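Local structure of alkylhalidase CmlS (Streptomyces venezuelae, 3I3L) at residues W358-R361 / T362-A366; Q526-E530 / E531-Y535. The protein is a flavin-dependent halogenase of chloramphenicol biosynthesis that carries FAD covalently attached through an aspartate. All blocks are in the same frame, centred on the assembly; numbering follows the deposited sequence.

Interaction 1 (W358-R361 / T362-A366)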
# COMPACT_ATOMS: atom_id res chain seq x y z
N TRP A 358 -9.16 13.64 8.85
CA TRP A 358 -8.22 12.59 9.13
C TRP A 358 -8.27 11.47 8.04
O TRP A 358 -7.23 10.97 7.60
CB TRP A 358 -8.40 12.02 10.55
CG TRP A 358 -7.65 10.72 10.74
CD1 TRP A 358 -6.35 10.58 11.13
CD2 TRP A 358 -8.16 9.38 10.54
NE1 TRP A 358 -6.02 9.25 11.21
CE2 TRP A 358 -7.10 8.49 10.81
CE3 TRP A 358 -9.40 8.86 10.18
CZ2 TRP A 358 -7.24 7.11 10.71
CZ3 TRP A 358 -9.53 7.49 10.06
CH2 TRP A 358 -8.48 6.63 10.35
N TYR A 359 -9.46 11.04 7.63
CA TYR A 359 -9.55 9.99 6.61
C TYR A 359 -8.89 10.48 5.28
O TYR A 359 -8.17 9.74 4.66
CB TYR A 359 -11.02 9.58 6.38
CG TYR A 359 -11.18 8.39 5.44
CD1 TYR A 359 -10.99 7.07 5.89
CD2 TYR A 359 -11.44 8.59 4.09
CE1 TYR A 359 -11.09 5.97 4.98
CE2 TYR A 359 -11.58 7.55 3.20
CZ TYR A 359 -11.41 6.24 3.65
OH TYR A 359 -11.53 5.20 2.74
N ASN A 360 -9.14 11.75 4.90
CA ASN A 360 -8.60 12.29 3.65
C ASN A 360 -7.07 12.43 3.69
O ASN A 360 -6.37 11.99 2.77
CB ASN A 360 -9.21 13.68 3.32
CG ASN A 360 -10.58 13.57 2.73
OD1 ASN A 360 -10.72 13.59 1.50
ND2 ASN A 360 -11.63 13.47 3.60
N ARG A 361 -6.56 13.02 4.77
CA ARG A 361 -5.12 13.19 4.93
C ARG A 361 -4.40 11.85 4.91
O ARG A 361 -3.39 11.68 4.22
CB ARG A 361 -4.83 13.89 6.24
CG ARG A 361 -3.37 13.90 6.59
CD ARG A 361 -3.18 14.63 7.95
NE ARG A 361 -1.80 15.06 8.10
CZ ARG A 361 -0.95 14.56 8.99
NH1 ARG A 361 -1.36 13.59 9.80
NH2 ARG A 361 0.31 15.04 9.07
N THR A 362 -4.92 10.89 5.64
CA THR A 362 -4.26 9.62 5.80
C THR A 362 -4.20 8.89 4.48
O THR A 362 -3.15 8.32 4.14
CB THR A 362 -4.95 8.75 6.93
OG1 THR A 362 -4.59 9.29 8.21
CG2 THR A 362 -4.42 7.37 6.94
N TYR A 363 -5.30 8.87 3.73
CA TYR A 363 -5.30 8.14 2.43
C TYR A 363 -4.41 8.85 1.42
O TYR A 363 -3.71 8.21 0.64
CB TYR A 363 -6.72 8.03 1.84
CG TYR A 363 -7.04 6.70 1.17
CD1 TYR A 363 -8.37 6.24 1.08
CD2 TYR A 363 -6.05 5.95 0.58
CE1 TYR A 363 -8.68 5.03 0.41
CE2 TYR A 363 -6.33 4.79 -0.09
CZ TYR A 363 -7.64 4.34 -0.19
OH TYR A 363 -7.86 3.13 -0.82
N ARG A 364 -4.46 10.19 1.43
CA ARG A 364 -3.72 10.98 0.47
C ARG A 364 -2.24 10.77 0.66
O ARG A 364 -1.51 10.57 -0.31
CB ARG A 364 -4.07 12.49 0.60
CG ARG A 364 -3.44 13.34 -0.53
CD ARG A 364 -3.94 14.80 -0.56
NE ARG A 364 -5.42 14.87 -0.72
CZ ARG A 364 -6.27 15.19 0.27
NH1 ARG A 364 -5.77 15.47 1.50
NH2 ARG A 364 -7.60 15.27 0.05
N GLU A 365 -1.82 10.79 1.93
CA GLU A 365 -0.42 10.66 2.26
C GLU A 365 0.09 9.27 1.88
O GLU A 365 1.21 9.16 1.41
CB GLU A 365 -0.19 10.89 3.75
CG GLU A 365 -0.44 12.37 4.13
CD GLU A 365 -0.01 12.72 5.55
OE1 GLU A 365 0.21 11.78 6.38
OE2 GLU A 365 0.11 13.95 5.81
N ALA A 366 -0.72 8.22 2.08
CA ALA A 366 -0.32 6.85 1.64
C ALA A 366 -0.12 6.81 0.12
O ALA A 366 0.89 6.27 -0.38
CB ALA A 366 -1.31 5.86 2.05

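Interaction 2 (Q526-E530 / E531-Y535)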
# COMPACT_ATOMS: atom_id res chain seq x y z
N GLN A 526 10.47 21.39 23.62
CA GLN A 526 10.54 22.81 23.89
C GLN A 526 11.95 23.20 24.40
O GLN A 526 12.55 24.17 23.96
CB GLN A 526 9.50 23.17 24.96
CG GLN A 526 9.39 24.68 25.17
CD GLN A 526 9.02 25.34 23.88
OE1 GLN A 526 8.02 24.96 23.24
NE2 GLN A 526 9.81 26.31 23.45
N ASP A 527 12.48 22.40 25.31
CA ASP A 527 13.84 22.58 25.83
C ASP A 527 14.82 22.42 24.69
O ASP A 527 15.74 23.24 24.54
CB ASP A 527 14.14 21.55 26.93
CG ASP A 527 13.34 21.77 28.21
OD1 ASP A 527 12.83 22.89 28.44
OD2 ASP A 527 13.22 20.82 29.02
N LEU A 528 14.59 21.41 23.85
CA LEU A 528 15.42 21.24 22.67
C LEU A 528 15.39 22.50 21.77
O LEU A 528 16.42 22.95 21.27
CB LEU A 528 15.03 19.98 21.88
CG LEU A 528 15.93 19.58 20.73
CD1 LEU A 528 15.86 18.04 20.50
CD2 LEU A 528 15.62 20.34 19.41
N ALA A 529 14.20 23.03 21.52
CA ALA A 529 14.08 24.14 20.56
C ALA A 529 14.90 25.32 21.07
O ALA A 529 15.49 26.01 20.31
CB ALA A 529 12.64 24.55 20.37
N GLU A 530 14.93 25.46 22.39
CA GLU A 530 15.64 26.57 23.02
C GLU A 530 17.14 26.35 23.20
O GLU A 530 17.89 27.25 22.97
CB GLU A 530 14.96 26.89 24.36
CG GLU A 530 13.44 27.19 24.16
CD GLU A 530 12.69 27.39 25.46
OE1 GLU A 530 13.20 27.00 26.54
OE2 GLU A 530 11.56 27.93 25.41
N GLU A 531 17.57 25.15 23.57
CA GLU A 531 18.94 24.91 24.01
C GLU A 531 19.72 24.21 22.93
O GLU A 531 20.95 24.29 22.88
CB GLU A 531 18.94 24.06 25.27
CG GLU A 531 17.91 24.44 26.33
CD GLU A 531 17.79 23.39 27.42
OE1 GLU A 531 16.90 23.53 28.27
OE2 GLU A 531 18.57 22.41 27.45
N GLU A 532 19.00 23.51 22.06
CA GLU A 532 19.60 22.82 20.91
C GLU A 532 20.63 21.76 21.29
O GLU A 532 21.67 21.62 20.64
CB GLU A 532 20.15 23.85 19.91
CG GLU A 532 19.05 24.85 19.40
CD GLU A 532 19.51 25.75 18.27
OE1 GLU A 532 20.73 25.98 18.14
OE2 GLU A 532 18.64 26.18 17.48
N PHE A 533 20.36 21.03 22.37
CA PHE A 533 21.20 19.90 22.74
C PHE A 533 21.24 18.84 21.63
O PHE A 533 20.49 18.92 20.65
CB PHE A 533 20.84 19.30 24.10
CG PHE A 533 19.39 19.00 24.30
CD1 PHE A 533 18.78 17.94 23.62
CD2 PHE A 533 18.63 19.74 25.20
CE1 PHE A 533 17.45 17.66 23.80
CE2 PHE A 533 17.27 19.45 25.40
CZ PHE A 533 16.69 18.40 24.69
N GLY A 534 22.13 17.87 21.78
CA GLY A 534 22.37 16.85 20.78
C GLY A 534 21.64 15.53 21.04
O GLY A 534 20.82 15.41 21.96
N TYR A 535 21.97 14.54 20.22
CA TYR A 535 21.36 13.20 20.30
C TYR A 535 21.46 12.56 21.69
O TYR A 535 20.46 12.10 22.25
CB TYR A 535 22.03 12.27 19.30
CG TYR A 535 21.40 10.89 19.26
CD1 TYR A 535 20.04 10.73 18.91
CD2 TYR A 535 22.17 9.74 19.52
CE1 TYR A 535 19.45 9.48 18.84
CE2 TYR A 535 21.60 8.48 19.45
CZ TYR A 535 20.24 8.36 19.12
OH TYR A 535 19.66 7.15 19.07
O HOH W 1 15.87 25.14 17.78

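Interaction 1 (W358-R361 / T362-A366)
Trp-358 to Arg-361 and Thr-362 to Ala-366 are successive turns of one helix, joined by four i to i+4 backbone bonds running from Thr-362 N to Trp-358 O through to Glu-365 N to Arg-361 O, the latter 2.9 Å long. Tyr-359 and Tyr-363 leave the same side of the helix, pointing the same way, and Tyr-363 turns its edge to the face of Tyr-359 in an offset edge-to-face pair, planes at 85° and centroids 5.9 Å apart. Tyr-363 CD1 comes 4.0 Å from Tyr-359 CZ. The Tyr-359 hydroxyl is hydrogen-bonded to Leu-312 O. One residue earlier in the helix, Trp-358 and Thr-362 meet: OG1 sits over one face of the indole, 3.3 Å from Trp-358 NE1, at an angle too poor for a hydrogen bond. With OG1 beside its own backbone N (chi1 -75°), the hydroxyl instead donates weakly to Trp-358 O. Arg-361 reaches out with an extended chain, and Glu-365 OE2 lies over a guanidinium face, 3.2 Å from Arg-361 NE; this salt bridge is electrostatic rather than a directed hydrogen bond. The helix is packed between two parts of the protein: Tyr-359 and Tyr-363 against Phe-305, Phe-311 and helix 327-347 of the FAD-binding part, the side chain of Tyr-363 about 7 Å from the bound FAD, and Trp-358 against strand 483-491 of the C-terminal part, where Arg-361 NH2 also bridges to Asp-511.

Interaction 2 (Q526-E530 / E531-Y535)
Phe-533 lays its ring against Leu-528, with Leu-528 CA over the face, 4.1 Å from the ring centroid and 28° off the normal, a CH-pi contact. The two side chains cross at about a right angle, and Phe-533 CZ meets Leu-528 CB at 3.6 Å. Chi1 of 49°, setting CG between the backbone N and the carbonyl carbon, brings the ring back over the helix once Glu-532 has turned the chain. Beside this contact, Asp-527 and Glu-531 run side by side, their carboxylate planes nearly parallel and Asp-527 OD1 4.1 Å from Glu-531 OE1; the like charges are probably eased by Arg-541, which forms a salt bridge with Asp-527 OD2. Farther round the helix, a water lies between Ala-529 O (2.7 Å) and Glu-532 OE2 (3.0 Å), while Glu-532 OE1 pairs with Arg-475. Behind these groups stand the last helical bonds, Glu-531 N to Asp-527 O and Glu-532 N to Leu-528 O, both 2.8 Å. Outside them, Leu-528 and Phe-533 both touch Leu-538 of the next helix, and Leu-528 also packs on Phe-476. Glu-532 leaves helical geometry with positive phi (61°), and Gly-534 takes the N-cap position of helix 535-543. This is a helix C-terminus in which a residue of positive phi redirects the chain and a hydrophobic side chain folds back on the last turn, within the C-terminal domain.

Following the chain from the N terminus, interaction 1 comes first, within the long helix 352-382, and interaction 2 follows where helix 519-531 gives way to helix 535-543. The two are in series, neither nesting nor crossing, and since the segments of each are contiguous, neither closes a long loop. Their centres lie 31 Å apart and their nearest atoms about 19 Å, without touching. Interaction 1 joins turns of a helix that packs on helix 327-347, and through Trp-358 and Arg-361 it also meets strand 483-491 of the C-terminal domain. Interaction 2, far from the flavin site, folds the linker to helix 535-543 back on the last turn of helix 519-531, beside strand 473-478.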